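Local coordinates for protein amidase, hydantoinase/carbamoylase family (Burkholderia vietnamiensis, PDB 5I4M) that probably hydrolyses N-carbamoyl-L-amino acids as a two-zinc amidase of the peptidase M20 family, and here binds 3-phosphoglyceric acid, at residues Ile212-Ile217 and Ser375-Asp380; Ile225-Asp230 and Ala357-Ala362; Ile349-Ala354 and His379-Leu384. All coordinates share one frame; numbering follows the deposited sequence. Where two conformers were deposited one is given.

Interaction 1. Residues Ile212-Ile217 and Ser375-Asp380; sequences IEQGPI and SGAGHD. With 3PG (3-phosphoglyceric acid), chain E.
The imidazole edge of His-379 meets OE1 of Gln-214, which lies near the ring plane, 3.6 Å from CE1 of His-379. The same rim, farther round at NE2, has two in-plane neighbours, Ser-375 OG, reached by a weak bond bent to 122°, and a water. His-211, a zinc ligand, brings its own ring against this one with the planes at about 60°. The phosphate oxygen O4P of 3-phosphoglyceric acid approaches obliquely, 3.3 Å from CE1 of His-379.

Gln-214 reaches this spot with an extended chain (chi2 179°). Its two amide ends divide the work: NE2 donates to phosphate O3P at 2.9 Å and is also hydrogen-bonded to Ser-402 OG, while OE1 packs tightly on CB of Ala-377 at 3.1 Å and accepts from the water at NE2 of His-379. That water also donates to Glu-213 O, and a second one joins Glu-213 O to Gly-376 N. Both segments are loops leaving strand ends, 206-212 and 370-375, and line the ligand pocket, consistent with the M20 active site; the Gln-214 side chain comes within about 4 Å of a bound zinc ion.

At the carboxylate end of the ligand, Gly-378 N donates a nearly straight bond to O2 (2.7 Å). Ser-375 OG donates to Ala-377 O at 2.7 Å. His-247 and Asn-296 of the second subunit, with Arg-309, also bond the ligand.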
loop_
_atom_site.group_PDB
_atom_site.type_symbol
_atom_site.label_atom_id
_atom_site.label_comp_id
_atom_site.label_asym_id
_atom_site.label_seq_id
_atom_site.Cartn_x
_atom_site.Cartn_y
_atom_site.Cartn_z
ATOM N N ILE A 212 -10.995 9.082 -26.737
ATOM C CA ILE A 212 -11.568 7.748 -26.867
ATOM C C ILE A 212 -12.688 7.601 -25.843
ATOM O O ILE A 212 -12.678 8.240 -24.779
ATOM C CB ILE A 212 -10.517 6.634 -26.697
ATOM C CG1 ILE A 212 -9.800 6.772 -25.352
ATOM C CG2 ILE A 212 -9.519 6.645 -27.856
ATOM C CD1 ILE A 212 -9.194 5.467 -24.872
ATOM N N GLU A 213 -13.657 6.737 -26.155
ATOM C CA GLU A 213 -14.832 6.597 -25.296
ATOM C C GLU A 213 -14.469 6.154 -23.877
ATOM O O GLU A 213 -15.070 6.623 -22.899
ATOM C CB GLU A 213 -15.812 5.602 -25.908
ATOM C CG GLU A 213 -17.046 5.415 -25.027
ATOM C CD GLU A 213 -17.883 4.224 -25.441
ATOM O OE1 GLU A 213 -18.596 3.675 -24.582
ATOM O OE2 GLU A 213 -17.811 3.828 -26.615
ATOM N N GLN A 214 -13.521 5.221 -23.753
ATOM C CA GLN A 214 -13.131 4.582 -22.497
ATOM C C GLN A 214 -14.213 3.652 -21.963
ATOM O O GLN A 214 -14.175 3.259 -20.792
ATOM C CB GLN A 214 -12.740 5.619 -21.437
ATOM C CG GLN A 214 -11.624 6.530 -21.925
ATOM C CD GLN A 214 -11.256 7.572 -20.903
ATOM O OE1 GLN A 214 -12.023 8.499 -20.661
ATOM N NE2 GLN A 214 -10.074 7.431 -20.299
ATOM N N GLY A 215 -15.171 3.299 -22.811
ATOM C CA GLY A 215 -16.175 2.305 -22.511
ATOM C C GLY A 215 -16.548 1.559 -23.778
ATOM O O GLY A 215 -16.067 1.881 -24.870
ATOM N N PRO A 216 -17.443 0.577 -23.667
ATOM C CA PRO A 216 -17.634 -0.405 -24.744
ATOM C C PRO A 216 -18.725 -0.089 -25.755
ATOM O O PRO A 216 -18.898 -0.877 -26.691
ATOM C CB PRO A 216 -18.009 -1.661 -23.953
ATOM C CG PRO A 216 -18.858 -1.099 -22.831
ATOM C CD PRO A 216 -18.141 0.183 -22.429
ATOM N N ILE A 217 -19.448 1.025 -25.597
ATOM C CA ILE A 217 -20.716 1.223 -26.306
ATOM C C ILE A 217 -20.494 1.411 -27.798
ATOM O O ILE A 217 -21.136 0.748 -28.621
ATOM C CB ILE A 217 -21.479 2.416 -25.702
ATOM C CG1 ILE A 217 -21.900 2.091 -24.263
ATOM C CG2 ILE A 217 -22.684 2.782 -26.554
ATOM C CD1 ILE A 217 -22.446 3.296 -23.507
ATOM N N SER A 375 -20.473 11.049 -21.633
ATOM C CA SER A 375 -19.123 10.711 -21.190
ATOM C C SER A 375 -19.145 10.167 -19.763
ATOM O O SER A 375 -19.698 10.795 -18.851
ATOM C CB SER A 375 -18.219 11.940 -21.274
ATOM O OG SER A 375 -16.932 11.676 -20.729
ATOM N N GLY A 376 -18.525 9.003 -19.567
ATOM C CA GLY A 376 -18.470 8.396 -18.253
ATOM C C GLY A 376 -17.265 8.871 -17.471
ATOM O O GLY A 376 -17.238 8.798 -16.237
ATOM N N ALA A 377 -16.249 9.347 -18.184
ATOM C CA ALA A 377 -15.081 9.937 -17.548
ATOM C C ALA A 377 -15.217 11.453 -17.503
ATOM O O ALA A 377 -16.066 12.048 -18.176
ATOM C CB ALA A 377 -13.799 9.559 -18.296
ATOM N N GLY A 378 -14.379 12.070 -16.682
ATOM C CA GLY A 378 -14.217 13.505 -16.712
ATOM C C GLY A 378 -13.157 13.901 -17.725
ATOM O O GLY A 378 -12.235 13.141 -18.020
ATOM N N HIS A 379 -13.309 15.106 -18.266
ATOM C CA HIS A 379 -12.365 15.654 -19.223
ATOM C C HIS A 379 -12.213 17.136 -18.953
ATOM O O HIS A 379 -13.093 17.764 -18.371
ATOM C CB HIS A 379 -12.837 15.428 -20.658
ATOM C CG HIS A 379 -13.206 14.012 -20.927
ATOM N ND1 HIS A 379 -12.261 13.039 -21.171
ATOM C CD2 HIS A 379 -14.408 13.390 -20.943
ATOM C CE1 HIS A 379 -12.872 11.879 -21.347
ATOM N NE2 HIS A 379 -14.174 12.066 -21.221
ATOM N N ASP A 380 -11.086 17.694 -19.392
ATOM C CA ASP A 380 -10.921 19.135 -19.284
ATOM C C ASP A 380 -12.080 19.874 -19.939
ATOM O O ASP A 380 -12.496 20.926 -19.447
ATOM C CB ASP A 380 -9.581 19.545 -19.884
ATOM C CG ASP A 380 -8.413 18.924 -19.138
ATOM O OD1 ASP A 380 -8.234 19.267 -17.955
ATOM O OD2 ASP A 380 -7.672 18.094 -19.724
HETATM C C1 3PG E . -11.625 10.510 -14.592
HETATM O O1 3PG E . -11.238 9.573 -13.871
HETATM O O2 3PG E . -12.730 10.500 -15.177
HETATM C C2 3PG E . -10.716 11.694 -14.749
HETATM O O3 3PG E . -11.466 12.845 -15.178
HETATM C C3 3PG E . -9.680 11.358 -15.797
HETATM O O1P 3PG E . -10.326 11.178 -17.059
HETATM P P 3PG E . -9.516 10.435 -18.272
HETATM O O2P 3PG E . -8.131 11.039 -18.293
HETATM O O3P 3PG E . -9.508 8.970 -17.858
HETATM O O4P 3PG E . -10.346 10.775 -19.523
HETATM O O HOH W 1 -17.766 7.125 -21.653
HETATM O O HOH W 2 -14.559 9.054 -21.460
#

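Interaction 2. Residues Ile225-Asp230 and Ala357-Ala362; sequences IGVVTD and AAVRAA
Val-227 puts its two methyls to separate uses against the helix. CG1 sits over one face of the Arg-360 guanidinium, 3.9 Å from NH2 of Arg-360, and CG2 faces the helix backbone, 4.0 Å from CA of Arg-360. The latter methyl also packs against CG1 of Val-359 at 4.2 Å. Thr-229, two residues on along the strand, adds its methyl more loosely: its CG2 is 4.4 Å from NH2 of Arg-360 and approaches the flat group obliquely.

The long side chain has to turn to arrive there. From a CG anti to the backbone N (chi1 -164°) it runs straight, then bends at chi3 (-72°), and it crosses the valine at about a right angle. Its NH2 makes a salt bridge to OD1 of Asp-372, on the neighbouring strand 370-375, so the charge has a partner even though a methyl covers one face of the group.

This is helix-on-sheet packing within the alpha/beta part of the M20 fold. The axes of strand 225-230 and helix 357-362 approach to 8.2 Å and run nearly antiparallel. Van der Waals packing makes the contact, valine on valine and methyls on a guanidinium, with no hydrogen bond across it.

Farther out, backbone bonds to Arg-371 and Ile-373 fix Val-227 beside strand 370-375. Val-359 continues inward onto Ser-391 and Val-393 of strand 390-395 and onto Val-420 of helix 411-429. Farther along the strand the hydroxyl of Thr-229 donates to Asp-230, OG1 to OD1 being 2.7 Å, while the Thr-229 side chain also touches Val-356, one turn before Arg-360 on the helix.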
loop_
_atom_site.group_PDB
_atom_site.type_symbol
_atom_site.label_atom_id
_atom_site.label_comp_id
_atom_site.label_asym_id
_atom_site.label_seq_id
_atom_site.Cartn_x
_atom_site.Cartn_y
_atom_site.Cartn_z
ATOM N N ILE A 225 -18.452 7.255 -34.449
ATOM C CA ILE A 225 -18.334 8.543 -33.769
ATOM C C ILE A 225 -19.340 8.593 -32.627
ATOM O O ILE A 225 -20.509 8.237 -32.805
ATOM C CB ILE A 225 -18.567 9.715 -34.747
ATOM C CG1 ILE A 225 -17.505 9.718 -35.851
ATOM C CG2 ILE A 225 -18.568 11.066 -34.008
ATOM C CD1 ILE A 225 -16.111 10.001 -35.328
ATOM N N GLY A 226 -18.884 9.034 -31.453
ATOM C CA GLY A 226 -19.769 9.411 -30.382
ATOM C C GLY A 226 -19.962 10.913 -30.362
ATOM O O GLY A 226 -19.011 11.669 -30.155
ATOM N N VAL A 227 -21.204 11.339 -30.580
ATOM C CA VAL A 227 -21.589 12.741 -30.464
ATOM C C VAL A 227 -21.867 12.984 -28.983
ATOM O O VAL A 227 -22.933 12.633 -28.469
ATOM C CB VAL A 227 -22.796 13.074 -31.346
ATOM C CG1 VAL A 227 -23.196 14.534 -31.197
ATOM C CG2 VAL A 227 -22.469 12.769 -32.810
ATOM N N VAL A 228 -20.888 13.535 -28.272
ATOM C CA VAL A 228 -20.989 13.609 -26.817
ATOM C C VAL A 228 -21.897 14.770 -26.446
ATOM O O VAL A 228 -21.592 15.930 -26.751
ATOM C CB VAL A 228 -19.612 13.771 -26.166
ATOM C CG1 VAL A 228 -19.752 13.677 -24.642
ATOM C CG2 VAL A 228 -18.638 12.709 -26.683
ATOM N N THR A 229 -22.993 14.463 -25.755
ATOM C CA THR A 229 -23.994 15.459 -25.393
ATOM C C THR A 229 -23.901 15.903 -23.947
ATOM O O THR A 229 -24.345 17.009 -23.627
ATOM C CB THR A 229 -25.404 14.906 -25.624
ATOM O OG1 THR A 229 -25.596 13.759 -24.787
ATOM C CG2 THR A 229 -25.591 14.505 -27.083
ATOM N N ASP A 230 -23.357 15.055 -23.076
ATOM C CA ASP A 230 -23.323 15.283 -21.638
ATOM C C ASP A 230 -22.095 14.589 -21.070
ATOM O O ASP A 230 -21.480 13.741 -21.718
ATOM C CB ASP A 230 -24.571 14.731 -20.938
ATOM C CG ASP A 230 -25.854 15.333 -21.456
ATOM O OD1 ASP A 230 -26.381 14.830 -22.476
ATOM O OD2 ASP A 230 -26.357 16.288 -20.819
ATOM N N ALA A 357 -24.240 19.981 -32.340
ATOM C CA ALA A 357 -24.730 19.919 -33.712
ATOM C C ALA A 357 -23.586 19.957 -34.717
ATOM O O ALA A 357 -23.644 19.294 -35.760
ATOM C CB ALA A 357 -25.700 21.069 -33.970
ATOM N N ALA A 358 -22.541 20.738 -34.423
ATOM C CA ALA A 358 -21.392 20.817 -35.322
ATOM C C ALA A 358 -20.662 19.484 -35.399
ATOM O O ALA A 358 -20.174 19.104 -36.467
ATOM C CB ALA A 358 -20.436 21.924 -34.875
ATOM N N VAL A 359 -20.566 18.775 -34.270
ATOM C CA VAL A 359 -19.941 17.454 -34.249
ATOM C C VAL A 359 -20.771 16.461 -35.055
ATOM O O VAL A 359 -20.243 15.696 -35.876
ATOM C CB VAL A 359 -19.749 16.987 -32.795
ATOM C CG1 VAL A 359 -19.301 15.539 -32.741
ATOM C CG2 VAL A 359 -18.737 17.885 -32.087
ATOM N N ARG A 360 -22.087 16.471 -34.846
ATOM C CA ARG A 360 -22.971 15.601 -35.611
ATOM C C ARG A 360 -22.888 15.912 -37.105
ATOM O O ARG A 360 -22.782 14.997 -37.934
ATOM C CB ARG A 360 -24.403 15.751 -35.091
ATOM C CG ARG A 360 -25.354 14.647 -35.518
ATOM C CD ARG A 360 -26.758 14.826 -34.899
ATOM N NE ARG A 360 -26.791 14.537 -33.463
ATOM C CZ ARG A 360 -27.026 15.445 -32.519
ATOM N NH1 ARG A 360 -27.254 16.713 -32.847
ATOM N NH2 ARG A 360 -27.029 15.091 -31.244
ATOM N N ALA A 361 -22.911 17.202 -37.463
ATOM C CA ALA A 361 -22.817 17.599 -38.868
ATOM C C ALA A 361 -21.513 17.125 -39.492
ATOM O O ALA A 361 -21.488 16.699 -40.656
ATOM C CB ALA A 361 -22.942 19.117 -38.998
ATOM N N ALA A 362 -20.417 17.197 -38.736
ATOM C CA ALA A 362 -19.135 16.740 -39.257
ATOM C C ALA A 362 -19.128 15.235 -39.469
ATOM O O ALA A 362 -18.570 14.748 -40.460
ATOM C CB ALA A 362 -18.000 17.153 -38.324
#

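Interaction 3. Residues Ile349-Ala354 and His379-Leu384; sequences IAFDSA and HDACYL
Ile-349 and Phe-351 both aim at the short helix 380-384, each by a different torsion. In the isoleucine, CG1 is anti to the backbone N (chi1 -175°), and the extended branch carries CD1 to 3.7 Å from the carbonyl O of Cys-382. Its other branch, CG2, lies 4.3 Å from CB of Cys-382. In the phenylalanine, CG stands beside the backbone N and anti to the carbonyl carbon (chi1 -75°), so that a side chain leaving across the line of contact still brings its far edge up to the helix.

That edge is what touches. CE1 of Phe-351 is 3.7 Å from the carbonyl O of Ala-381, which lies in the plane of the ring. The same CE1 reaches CB of Ala-381 at 4.3 Å, and the neighbouring CZ meets SG of Cys-382 at a similar separation. The contact is therefore van der Waals packing of an aromatic rim and a branched chain on a helical turn, without a hydrogen bond across it.

The turn is braced from within. His-379 N donates to SG of Cys-382 (3.5 Å, 153°), and Cys-382 N donates back to His-379 O at 2.8 Å, tying the helix start to the ligand-binding loop just before it.

Ile-349 lies next to the end of strand 337-350, bonded through its backbone to Ala-231 of strand 225-242. Asp-352 then N-caps helix 353-365 by bonding Cys-355 N, Phe-351 rests on Ser-391 and Met-392 of strand 390-395, and Glu-209 of strand 206-212 accepts a hydrogen bond from Ala-381 N.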
loop_
_atom_site.group_PDB
_atom_site.type_symbol
_atom_site.label_atom_id
_atom_site.label_comp_id
_atom_site.label_asym_id
_atom_site.label_seq_id
_atom_site.Cartn_x
_atom_site.Cartn_y
_atom_site.Cartn_z
ATOM N N ILE A 349 -22.993 17.644 -16.536
ATOM C CA ILE A 349 -23.043 18.868 -17.323
ATOM C C ILE A 349 -23.461 18.524 -18.743
ATOM O O ILE A 349 -23.071 17.484 -19.284
ATOM C CB ILE A 349 -21.695 19.623 -17.279
ATOM C CG1 ILE A 349 -21.794 20.963 -18.015
ATOM C CG2 ILE A 349 -20.563 18.774 -17.832
ATOM C CD1 ILE A 349 -20.752 21.961 -17.555
ATOM N N ALA A 350 -24.299 19.379 -19.320
ATOM C CA ALA A 350 -24.734 19.248 -20.702
ATOM C C ALA A 350 -23.830 20.098 -21.581
ATOM O O ALA A 350 -23.529 21.249 -21.249
ATOM C CB ALA A 350 -26.195 19.687 -20.849
ATOM N N PHE A 351 -23.389 19.532 -22.694
ATOM C CA PHE A 351 -22.525 20.292 -23.577
ATOM C C PHE A 351 -23.364 21.224 -24.447
ATOM O O PHE A 351 -24.595 21.113 -24.518
ATOM C CB PHE A 351 -21.661 19.342 -24.406
ATOM C CG PHE A 351 -20.531 18.728 -23.616
ATOM C CD1 PHE A 351 -19.570 19.537 -23.020
ATOM C CD2 PHE A 351 -20.449 17.352 -23.438
ATOM C CE1 PHE A 351 -18.525 18.977 -22.268
ATOM C CE2 PHE A 351 -19.414 16.789 -22.688
ATOM C CZ PHE A 351 -18.454 17.599 -22.114
ATOM N N ASP A 352 -22.687 22.178 -25.088
ATOM C CA ASP A 352 -23.377 23.233 -25.828
ATOM C C ASP A 352 -24.083 22.654 -27.052
ATOM O O ASP A 352 -23.489 21.885 -27.810
ATOM C CB ASP A 352 -22.384 24.316 -26.252
ATOM C CG ASP A 352 -23.023 25.381 -27.130
ATOM O OD1 ASP A 352 -23.626 26.339 -26.584
ATOM O OD2 ASP A 352 -22.929 25.258 -28.366
ATOM N N SER A 353 -25.342 23.059 -27.266
ATOM C CA SER A 353 -26.147 22.422 -28.305
ATOM C C SER A 353 -25.620 22.732 -29.702
ATOM O O SER A 353 -25.667 21.869 -30.584
ATOM C CB SER A 353 -27.612 22.837 -28.172
ATOM O OG SER A 353 -27.764 24.236 -28.306
ATOM N N ALA A 354 -25.117 23.948 -29.932
ATOM C CA ALA A 354 -24.567 24.253 -31.253
ATOM C C ALA A 354 -23.268 23.494 -31.496
ATOM O O ALA A 354 -23.004 23.043 -32.619
ATOM C CB ALA A 354 -24.342 25.755 -31.407
ATOM N N HIS A 379 -13.309 15.106 -18.266
ATOM C CA HIS A 379 -12.365 15.654 -19.223
ATOM C C HIS A 379 -12.213 17.136 -18.953
ATOM O O HIS A 379 -13.093 17.764 -18.371
ATOM C CB HIS A 379 -12.837 15.428 -20.658
ATOM C CG HIS A 379 -13.206 14.012 -20.927
ATOM N ND1 HIS A 379 -12.261 13.039 -21.171
ATOM C CD2 HIS A 379 -14.408 13.390 -20.943
ATOM C CE1 HIS A 379 -12.872 11.879 -21.347
ATOM N NE2 HIS A 379 -14.174 12.066 -21.221
ATOM N N ASP A 380 -11.086 17.694 -19.392
ATOM C CA ASP A 380 -10.921 19.135 -19.284
ATOM C C ASP A 380 -12.080 19.874 -19.939
ATOM O O ASP A 380 -12.496 20.926 -19.447
ATOM C CB ASP A 380 -9.581 19.545 -19.884
ATOM C CG ASP A 380 -8.413 18.924 -19.138
ATOM O OD1 ASP A 380 -8.234 19.267 -17.955
ATOM O OD2 ASP A 380 -7.672 18.094 -19.724
ATOM N N ALA A 381 -12.649 19.305 -21.010
ATOM C CA ALA A 381 -13.813 19.907 -21.652
ATOM C C ALA A 381 -14.979 20.112 -20.681
ATOM O O ALA A 381 -15.788 21.027 -20.879
ATOM C CB ALA A 381 -14.263 19.043 -22.829
ATOM N N CYS A 382 -15.103 19.275 -19.642
ATOM C CA CYS A 382 -16.206 19.461 -18.692
ATOM C C CYS A 382 -16.103 20.799 -17.979
ATOM O O CYS A 382 -17.124 21.434 -17.681
ATOM C CB CYS A 382 -16.243 18.326 -17.666
ATOM S SG CYS A 382 -16.428 16.683 -18.420
ATOM N N TYR A 383 -14.880 21.245 -17.685
ATOM C CA TYR A 383 -14.718 22.562 -17.082
ATOM C C TYR A 383 -14.777 23.677 -18.116
ATOM O O TYR A 383 -15.326 24.751 -17.841
ATOM C CB TYR A 383 -13.411 22.609 -16.291
ATOM C CG TYR A 383 -13.554 22.029 -14.894
ATOM C CD1 TYR A 383 -14.671 22.313 -14.116
ATOM C CD2 TYR A 383 -12.574 21.194 -14.355
ATOM C CE1 TYR A 383 -14.799 21.794 -12.822
ATOM C CE2 TYR A 383 -12.700 20.668 -13.074
ATOM C CZ TYR A 383 -13.813 20.967 -12.316
ATOM O OH TYR A 383 -13.934 20.450 -11.041
ATOM N N LEU A 384 -14.236 23.454 -19.314
ATOM C CA LEU A 384 -14.345 24.480 -20.344
ATOM C C LEU A 384 -15.799 24.795 -20.658
ATOM O O LEU A 384 -16.126 25.942 -20.986
ATOM C CB LEU A 384 -13.630 24.039 -21.616
ATOM C CG LEU A 384 -12.135 23.820 -21.431
ATOM C CD1 LEU A 384 -11.476 23.454 -22.766
ATOM C CD2 LEU A 384 -11.512 25.067 -20.845
#

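Overall arrangement
From the N terminus, residues 212-217 come first and wait until 375-380 for interaction 1 to close its long loop. Interaction 2 opens at 225-230 and closes at 357-362, wholly within that span. Interaction 3 opens at 349-354, before interaction 2 has closed, so these two cross; it ends on 379-384, sharing His-379 and Asp-380 with interaction 1. Backbone atoms knit the three together: Ser-375 N probably bonds Asp-230 O, and Phe-351 N probably bonds Thr-229 O. Strand 225-242 thus lies between its neighbours 337-350 and 370-375, joining the ligand pocket of interaction 1 to helix 353-365 on the sheet and to helix 380-384.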